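Local coordinates for multicopper oxidase type 1 (Nitrosomonas europaea, PDB 3G5W), which probably uses bound copper ions to oxidise its substrates, as a two-domain, laccase-like blue copper oxidase, at residues V182-I193 against E234-P245. Numbering follows the deposited sequence.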
ATOM      1  N   VAL A 182      26.707  -3.706 -13.998  1.00 20.24           N
ATOM      2  CA  VAL A 182      27.541  -2.946 -13.064  1.00 20.68           C
ATOM      3  C   VAL A 182      28.891  -3.618 -12.841  1.00 21.65           C
ATOM      4  O   VAL A 182      29.128  -4.732 -13.316  1.00 21.24           O
ATOM      5  CB  VAL A 182      26.855  -2.789 -11.677  1.00 20.66           C
ATOM      6  CG1 VAL A 182      25.564  -1.969 -11.783  1.00 19.94           C
ATOM      7  CG2 VAL A 182      26.589  -4.157 -11.040  1.00 20.51           C
ATOM      8  N   LYS A 183      29.769  -2.930 -12.114  1.00 22.50           N
ATOM      9  CA  LYS A 183      30.983  -3.547 -11.584  1.00 23.63           C
ATOM     10  C   LYS A 183      31.133  -3.184 -10.114  1.00 23.58           C
ATOM     11  O   LYS A 183      30.506  -2.242  -9.635  1.00 23.54           O
ATOM     12  CB  LYS A 183      32.222  -3.127 -12.383  1.00 23.99           C
ATOM     13  CG  LYS A 183      32.693  -1.705 -12.140  1.00 26.21           C
ATOM     14  CD  LYS A 183      33.736  -1.292 -13.173  1.00 29.25           C
ATOM     15  CE  LYS A 183      34.206   0.137 -12.931  1.00 32.40           C
ATOM     16  NZ  LYS A 183      33.118   1.160 -13.121  1.00 34.18           N
ATOM     17  N   LYS A 184      31.971  -3.928  -9.399  1.00 23.89           N
ATOM     18  CA  LYS A 184      32.200  -3.671  -7.983  1.00 24.17           C
ATOM     19  C   LYS A 184      32.695  -2.241  -7.771  1.00 23.93           C
ATOM     20  O   LYS A 184      33.548  -1.752  -8.518  1.00 24.27           O
ATOM     21  CB  LYS A 184      33.192  -4.689  -7.414  1.00 24.59           C
ATOM     22  CG  LYS A 184      33.164  -4.811  -5.905  1.00 25.92           C
ATOM     23  CD  LYS A 184      34.116  -5.905  -5.447  1.00 29.30           C
ATOM     24  CE  LYS A 184      34.530  -5.724  -3.993  1.00 32.16           C
ATOM     25  NZ  LYS A 184      33.359  -5.680  -3.078  1.00 33.97           N
ATOM     26  N   GLY A 185      32.140  -1.566  -6.767  1.00 23.47           N
ATOM     27  CA  GLY A 185      32.471  -0.164  -6.504  1.00 23.00           C
ATOM     28  C   GLY A 185      31.481   0.842  -7.078  1.00 22.79           C
ATOM     29  O   GLY A 185      31.491   2.009  -6.690  1.00 23.02           O
ATOM     30  N   ASP A 186      30.632   0.397  -8.008  1.00 22.10           N
ATOM     31  CA  ASP A 186      29.572   1.246  -8.563  1.00 21.84           C
ATOM     32  C   ASP A 186      28.569   1.595  -7.474  1.00 21.03           C
ATOM     33  O   ASP A 186      28.423   0.867  -6.486  1.00 20.88           O
ATOM     34  CB  ASP A 186      28.818   0.536  -9.697  1.00 21.89           C
ATOM     35  CG  ASP A 186      29.359   0.863 -11.086  1.00 23.51           C
ATOM     36  OD1 ASP A 186      29.786   2.012 -11.350  1.00 26.47           O
ATOM     37  OD2 ASP A 186      29.319  -0.040 -11.939  1.00 23.91           O
ATOM     38  N   VAL A 187      27.896   2.723  -7.650  1.00 20.24           N
ATOM     39  CA  VAL A 187      26.791   3.111  -6.786  1.00 19.87           C
ATOM     40  C   VAL A 187      25.672   3.499  -7.728  1.00 19.43           C
ATOM     41  O   VAL A 187      25.818   4.437  -8.514  1.00 19.38           O
ATOM     42  CB  VAL A 187      27.158   4.307  -5.880  1.00 19.84           C
ATOM     43  CG1 VAL A 187      25.919   4.817  -5.116  1.00 20.20           C
ATOM     44  CG2 VAL A 187      28.276   3.924  -4.914  1.00 19.75           C
ATOM     45  N   ILE A 188      24.571   2.761  -7.686  1.00 19.20           N
ATOM     46  CA  ILE A 188      23.475   3.041  -8.616  1.00 18.84           C
ATOM     47  C   ILE A 188      22.288   3.708  -7.931  1.00 18.52           C
ATOM     48  O   ILE A 188      22.018   3.486  -6.750  1.00 18.70           O
ATOM     49  CB  ILE A 188      23.042   1.800  -9.461  1.00 19.22           C
ATOM     50  CG1 ILE A 188      22.325   0.748  -8.605  1.00 18.77           C
ATOM     51  CG2 ILE A 188      24.252   1.202 -10.207  1.00 19.06           C
ATOM     52  CD1 ILE A 188      21.892  -0.505  -9.376  1.00 19.55           C
ATOM     53  N   ARG A 189      21.606   4.544  -8.698  1.00 17.95           N
ATOM     54  CA  ARG A 189      20.407   5.218  -8.255  1.00 17.53           C
ATOM     55  C   ARG A 189      19.279   4.702  -9.132  1.00 17.21           C
ATOM     56  O   ARG A 189      19.298   4.905 -10.342  1.00 17.67           O
ATOM     57  CB  ARG A 189      20.591   6.718  -8.429  1.00 17.34           C
ATOM     58  CG  ARG A 189      19.426   7.583  -7.982  1.00 17.57           C
ATOM     59  CD  ARG A 189      19.799   9.056  -8.150  1.00 17.81           C
ATOM     60  NE  ARG A 189      18.737   9.942  -7.682  1.00 17.65           N
ATOM     61  CZ  ARG A 189      18.921  11.206  -7.301  1.00 18.71           C
ATOM     62  NH1 ARG A 189      17.888  11.928  -6.883  1.00 18.90           N
ATOM     63  NH2 ARG A 189      20.135  11.748  -7.322  1.00 18.45           N
ATOM     64  N   LEU A 190      18.329   3.993  -8.526  1.00 16.87           N
ATOM     65  CA  LEU A 190      17.128   3.562  -9.225  1.00 16.64           C
ATOM     66  C   LEU A 190      15.991   4.535  -8.949  1.00 16.75           C
ATOM     67  O   LEU A 190      15.530   4.675  -7.809  1.00 16.50           O
ATOM     68  CB  LEU A 190      16.716   2.147  -8.812  1.00 17.11           C
ATOM     69  CG  LEU A 190      17.762   1.028  -8.786  1.00 17.50           C
ATOM     70  CD1 LEU A 190      17.122  -0.257  -8.251  1.00 19.67           C
ATOM     71  CD2 LEU A 190      18.390   0.802 -10.157  1.00 19.11           C
ATOM     72  N   ARG A 191      15.541   5.209  -9.998  1.00 16.51           N
ATOM     73  CA  ARG A 191      14.443   6.159  -9.872  1.00 16.69           C
ATOM     74  C   ARG A 191      13.141   5.428 -10.217  1.00 16.52           C
ATOM     75  O   ARG A 191      12.824   5.221 -11.391  1.00 16.53           O
ATOM     76  CB  ARG A 191      14.687   7.373 -10.774  1.00 16.78           C
ATOM     77  CG  ARG A 191      16.017   8.103 -10.496  1.00 17.37           C
ATOM     78  CD  ARG A 191      16.220   9.269 -11.462  1.00 17.88           C
ATOM     79  NE  ARG A 191      17.473   9.999 -11.231  1.00 18.37           N
ATOM     80  CZ  ARG A 191      17.556  11.222 -10.715  1.00 18.96           C
ATOM     81  NH1 ARG A 191      16.462  11.881 -10.340  1.00 17.95           N
ATOM     82  NH2 ARG A 191      18.748  11.798 -10.575  1.00 20.03           N
ATOM     83  N   LEU A 192      12.418   4.997  -9.181  1.00 16.04           N
ATOM     84  CA  LEU A 192      11.201   4.211  -9.361  1.00 16.00           C
ATOM     85  C   LEU A 192      10.015   5.151  -9.477  1.00 16.13           C
ATOM     86  O   LEU A 192       9.830   6.025  -8.633  1.00 16.46           O
ATOM     87  CB  LEU A 192      10.986   3.251  -8.175  1.00 15.82           C
ATOM     88  CG  LEU A 192      12.138   2.333  -7.734  1.00 16.23           C
ATOM     89  CD1 LEU A 192      11.711   1.487  -6.535  1.00 16.30           C
ATOM     90  CD2 LEU A 192      12.632   1.453  -8.882  1.00 15.43           C
ATOM     91  N   ILE A 193       9.217   4.973 -10.527  1.00 16.10           N
ATOM     92  CA  ILE A 193       8.042   5.809 -10.754  1.00 16.16           C
ATOM     93  C   ILE A 193       6.802   4.924 -10.846  1.00 16.73           C
ATOM     94  O   ILE A 193       6.752   4.002 -11.657  1.00 16.54           O
ATOM     95  CB  ILE A 193       8.194   6.713 -12.019  1.00 16.03           C
ATOM     96  CG1 ILE A 193       9.511   7.518 -11.951  1.00 15.74           C
ATOM     97  CG2 ILE A 193       6.980   7.652 -12.150  1.00 14.82           C
ATOM     98  CD1 ILE A 193       9.881   8.285 -13.230  1.00 16.87           C
ATOM     99  N   GLU A 234       3.511   8.027  -6.734  1.00 17.52           N
ATOM    100  CA  GLU A 234       4.730   8.179  -5.924  1.00 17.47           C
ATOM    101  C   GLU A 234       5.987   7.948  -6.748  1.00 17.48           C
ATOM    102  O   GLU A 234       5.964   7.220  -7.740  1.00 16.89           O
ATOM    103  CB  GLU A 234       4.738   7.198  -4.752  1.00 17.79           C
ATOM    104  CG  GLU A 234       3.617   7.383  -3.753  1.00 18.06           C
ATOM    105  CD  GLU A 234       3.855   6.574  -2.494  1.00 20.30           C
ATOM    106  OE1 GLU A 234       3.670   5.331  -2.533  1.00 19.99           O
ATOM    107  OE2 GLU A 234       4.249   7.183  -1.472  1.00 19.75           O
ATOM    108  N   ARG A 235       7.083   8.581  -6.329  1.00 17.27           N
ATOM    109  CA  ARG A 235       8.400   8.230  -6.827  1.00 17.35           C
ATOM    110  C   ARG A 235       9.306   7.987  -5.641  1.00 17.69           C
ATOM    111  O   ARG A 235       9.233   8.709  -4.643  1.00 17.36           O
ATOM    112  CB  ARG A 235       8.998   9.337  -7.700  1.00 17.17           C
ATOM    113  CG  ARG A 235       8.335   9.513  -9.069  1.00 17.18           C
ATOM    114  CD  ARG A 235       7.115  10.413  -8.984  1.00 17.67           C
ATOM    115  NE  ARG A 235       7.482  11.788  -8.669  1.00 18.18           N
ATOM    116  CZ  ARG A 235       6.750  12.617  -7.936  1.00 20.14           C
ATOM    117  NH1 ARG A 235       5.593  12.214  -7.416  1.00 20.45           N
ATOM    118  NH2 ARG A 235       7.188  13.851  -7.707  1.00 20.09           N
ATOM    119  N   TYR A 236      10.151   6.966  -5.762  1.00 18.04           N
ATOM    120  CA  TYR A 236      11.205   6.708  -4.798  1.00 18.65           C
ATOM    121  C   TYR A 236      12.538   6.560  -5.513  1.00 18.91           C
ATOM    122  O   TYR A 236      12.635   5.822  -6.494  1.00 19.09           O
ATOM    123  CB  TYR A 236      10.897   5.443  -3.995  1.00 18.99           C
ATOM    124  CG  TYR A 236       9.798   5.644  -2.976  1.00 19.64           C
ATOM    125  CD1 TYR A 236      10.073   6.216  -1.737  1.00 19.55           C
ATOM    126  CD2 TYR A 236       8.482   5.276  -3.254  1.00 20.00           C
ATOM    127  CE1 TYR A 236       9.069   6.414  -0.792  1.00 20.50           C
ATOM    128  CE2 TYR A 236       7.465   5.468  -2.312  1.00 20.67           C
ATOM    129  CZ  TYR A 236       7.769   6.034  -1.083  1.00 20.64           C
ATOM    130  OH  TYR A 236       6.778   6.237  -0.143  1.00 20.23           O
ATOM    131  N   ASP A 237      13.556   7.275  -5.030  1.00 18.89           N
ATOM    132  CA  ASP A 237      14.928   7.051  -5.482  1.00 19.07           C
ATOM    133  C   ASP A 237      15.622   6.121  -4.502  1.00 18.98           C
ATOM    134  O   ASP A 237      15.741   6.425  -3.309  1.00 18.79           O
ATOM    135  CB  ASP A 237      15.712   8.365  -5.613  1.00 19.14           C
ATOM    136  CG  ASP A 237      15.142   9.295  -6.683  1.00 20.65           C
ATOM    137  OD1 ASP A 237      15.929  10.028  -7.311  1.00 22.72           O
ATOM    138  OD2 ASP A 237      13.908   9.315  -6.891  1.00 24.39           O
ATOM    139  N   VAL A 238      16.078   4.990  -5.020  1.00 18.98           N
ATOM    140  CA  VAL A 238      16.743   3.981  -4.211  1.00 19.37           C
ATOM    141  C   VAL A 238      18.206   3.931  -4.615  1.00 19.33           C
ATOM    142  O   VAL A 238      18.525   3.719  -5.791  1.00 19.74           O
ATOM    143  CB  VAL A 238      16.094   2.591  -4.388  1.00 19.42           C
ATOM    144  CG1 VAL A 238      16.769   1.558  -3.484  1.00 20.06           C
ATOM    145  CG2 VAL A 238      14.597   2.656  -4.084  1.00 19.41           C
ATOM    146  N   ILE A 239      19.086   4.146  -3.642  1.00 19.34           N
ATOM    147  CA  ILE A 239      20.524   4.081  -3.889  1.00 19.60           C
ATOM    148  C   ILE A 239      21.097   2.750  -3.376  1.00 19.69           C
ATOM    149  O   ILE A 239      20.825   2.338  -2.244  1.00 19.20           O
ATOM    150  CB  ILE A 239      21.264   5.341  -3.347  1.00 19.80           C
ATOM    151  CG1 ILE A 239      21.141   6.478  -4.367  1.00 21.48           C
ATOM    152  CG2 ILE A 239      22.764   5.067  -3.147  1.00 20.12           C
ATOM    153  CD1 ILE A 239      20.239   7.600  -3.977  1.00 23.83           C
ATOM    154  N   LEU A 240      21.848   2.068  -4.238  1.00 19.85           N
ATOM    155  CA  LEU A 240      22.430   0.774  -3.912  1.00 20.71           C
ATOM    156  C   LEU A 240      23.940   0.817  -4.119  1.00 20.99           C
ATOM    157  O   LEU A 240      24.414   1.207  -5.194  1.00 20.53           O
ATOM    158  CB  LEU A 240      21.823  -0.328  -4.802  1.00 20.98           C
ATOM    159  CG  LEU A 240      20.316  -0.590  -4.908  1.00 22.13           C
ATOM    160  CD1 LEU A 240      20.018  -1.415  -6.170  1.00 24.45           C
ATOM    161  CD2 LEU A 240      19.807  -1.333  -3.702  1.00 23.14           C
ATOM    162  N   ASN A 241      24.694   0.425  -3.096  1.00 21.72           N
ATOM    163  CA  ASN A 241      26.147   0.292  -3.222  1.00 22.51           C
ATOM    164  C   ASN A 241      26.443  -1.074  -3.818  1.00 22.30           C
ATOM    165  O   ASN A 241      26.036  -2.099  -3.262  1.00 21.99           O
ATOM    166  CB  ASN A 241      26.853   0.457  -1.866  1.00 23.20           C
ATOM    167  CG  ASN A 241      26.651   1.837  -1.249  1.00 26.22           C
ATOM    168  OD1 ASN A 241      26.569   2.851  -1.949  1.00 29.51           O
ATOM    169  ND2 ASN A 241      26.568   1.881   0.082  1.00 28.61           N
ATOM    170  N   MET A 242      27.124  -1.090  -4.965  1.00 22.29           N
ATOM    171  CA  MET A 242      27.396  -2.338  -5.677  1.00 22.63           C
ATOM    172  C   MET A 242      28.673  -2.991  -5.151  1.00 22.60           C
ATOM    173  O   MET A 242      29.720  -2.919  -5.792  1.00 22.52           O
ATOM    174  CB  MET A 242      27.497  -2.109  -7.195  1.00 22.94           C
ATOM    175  CG  MET A 242      26.216  -1.623  -7.896  1.00 25.04           C
ATOM    176  SD  MET A 242      24.770  -2.716  -7.710  1.00 30.87           S
ATOM    177  CE  MET A 242      24.012  -1.916  -6.341  1.00 25.43           C
ATOM    178  N   ASP A 243      28.574  -3.636  -3.989  1.00 22.48           N
ATOM    179  CA  ASP A 243      29.748  -4.186  -3.308  1.00 22.86           C
ATOM    180  C   ASP A 243      29.740  -5.715  -3.201  1.00 22.32           C
ATOM    181  O   ASP A 243      30.482  -6.289  -2.405  1.00 22.35           O
ATOM    182  CB  ASP A 243      29.857  -3.577  -1.908  1.00 23.42           C
ATOM    183  CG  ASP A 243      28.646  -3.898  -1.028  1.00 25.18           C
ATOM    184  OD1 ASP A 243      28.603  -3.387   0.111  1.00 28.16           O
ATOM    185  OD2 ASP A 243      27.739  -4.653  -1.460  1.00 25.80           O
ATOM    186  N   ASN A 244      28.901  -6.371  -3.995  1.00 21.42           N
ATOM    187  CA  ASN A 244      28.632  -7.792  -3.807  1.00 20.77           C
ATOM    188  C   ASN A 244      28.450  -8.508  -5.147  1.00 20.60           C
ATOM    189  O   ASN A 244      27.317  -8.795  -5.543  1.00 20.33           O
ATOM    190  CB  ASN A 244      27.403  -7.953  -2.872  1.00 20.29           C
ATOM    191  CG  ASN A 244      27.095  -9.402  -2.517  1.00 20.58           C
ATOM    192  OD1 ASN A 244      25.991  -9.716  -2.044  1.00 19.83           O
ATOM    193  ND2 ASN A 244      28.056 -10.293  -2.743  1.00 18.71           N
ATOM    194  N   PRO A 245      29.566  -8.786  -5.865  1.00 20.61           N
ATOM    195  CA  PRO A 245      29.480  -9.429  -7.177  1.00 20.45           C
ATOM    196  C   PRO A 245      28.675 -10.724  -7.235  1.00 20.37           C
ATOM    197  O   PRO A 245      28.866 -11.630  -6.413  1.00 20.24           O
ATOM    198  CB  PRO A 245      30.948  -9.665  -7.556  1.00 20.75           C
ATOM    199  CG  PRO A 245      31.676  -8.564  -6.839  1.00 20.95           C
ATOM    200  CD  PRO A 245      30.966  -8.475  -5.512  1.00 20.78           C
TER
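Met242 packs against Val182, Asp186 and Ile188 where two antiparallel strands, 187-193 and 235-241, meet in a sheet of the second cupredoxin domain. They lie between strands 137-146 and 209-214. Paired backbone bonds join Ile188 with Leu240, Leu190 with Val238, and Leu192 with Tyr236.

Met242 has the most surface buried here. Its backbone N donates to Asp186 O and its O accepts from Gly185 N, which ties the type II turn from Lys183 to Asp186 to Met242. The side chain bends at both chi2 (-58°) and chi3 (95°), which brings its methyl CE to 3.9 Å from Ile188 CG1. Tyr274, in the other sheet, also touches Met242. Lys184 CD lies 3.9 Å from Pro245 CG, and Lys184 NZ makes a weak hydrogen bond to Asp243 O.

Asp237 is on the opposite face from Ile188, in a salt-bridge network with Arg189 and Arg191. The extended Arg189 chain reaches diagonally to Asp237. A leucine in its place would probably cost Asp237 OD1 both in-plane N-H donors, leaving the longer charge contact with Arg191, and take from Glu132 its bridge to NH2. Asp237 OD1 lies over one face of the Arg191 guanidinium, 3.6 Å from Arg191 NH1, with no N-H pointed at it. Arg191 NH2 lies 3.3 Å above the Arg189 guanidinium plane, over its centre. Salt bridges from Arg191 NE to Asp138 and from Arg189 NH2 to Glu132 probably help offset the arginines' charge. Thr99 binds Asp237 OD2. Arg189 grips a single atom side-on: NE and NH1 each lie 2.8 Å from Asp237 OD1, which sits in the guanidinium plane.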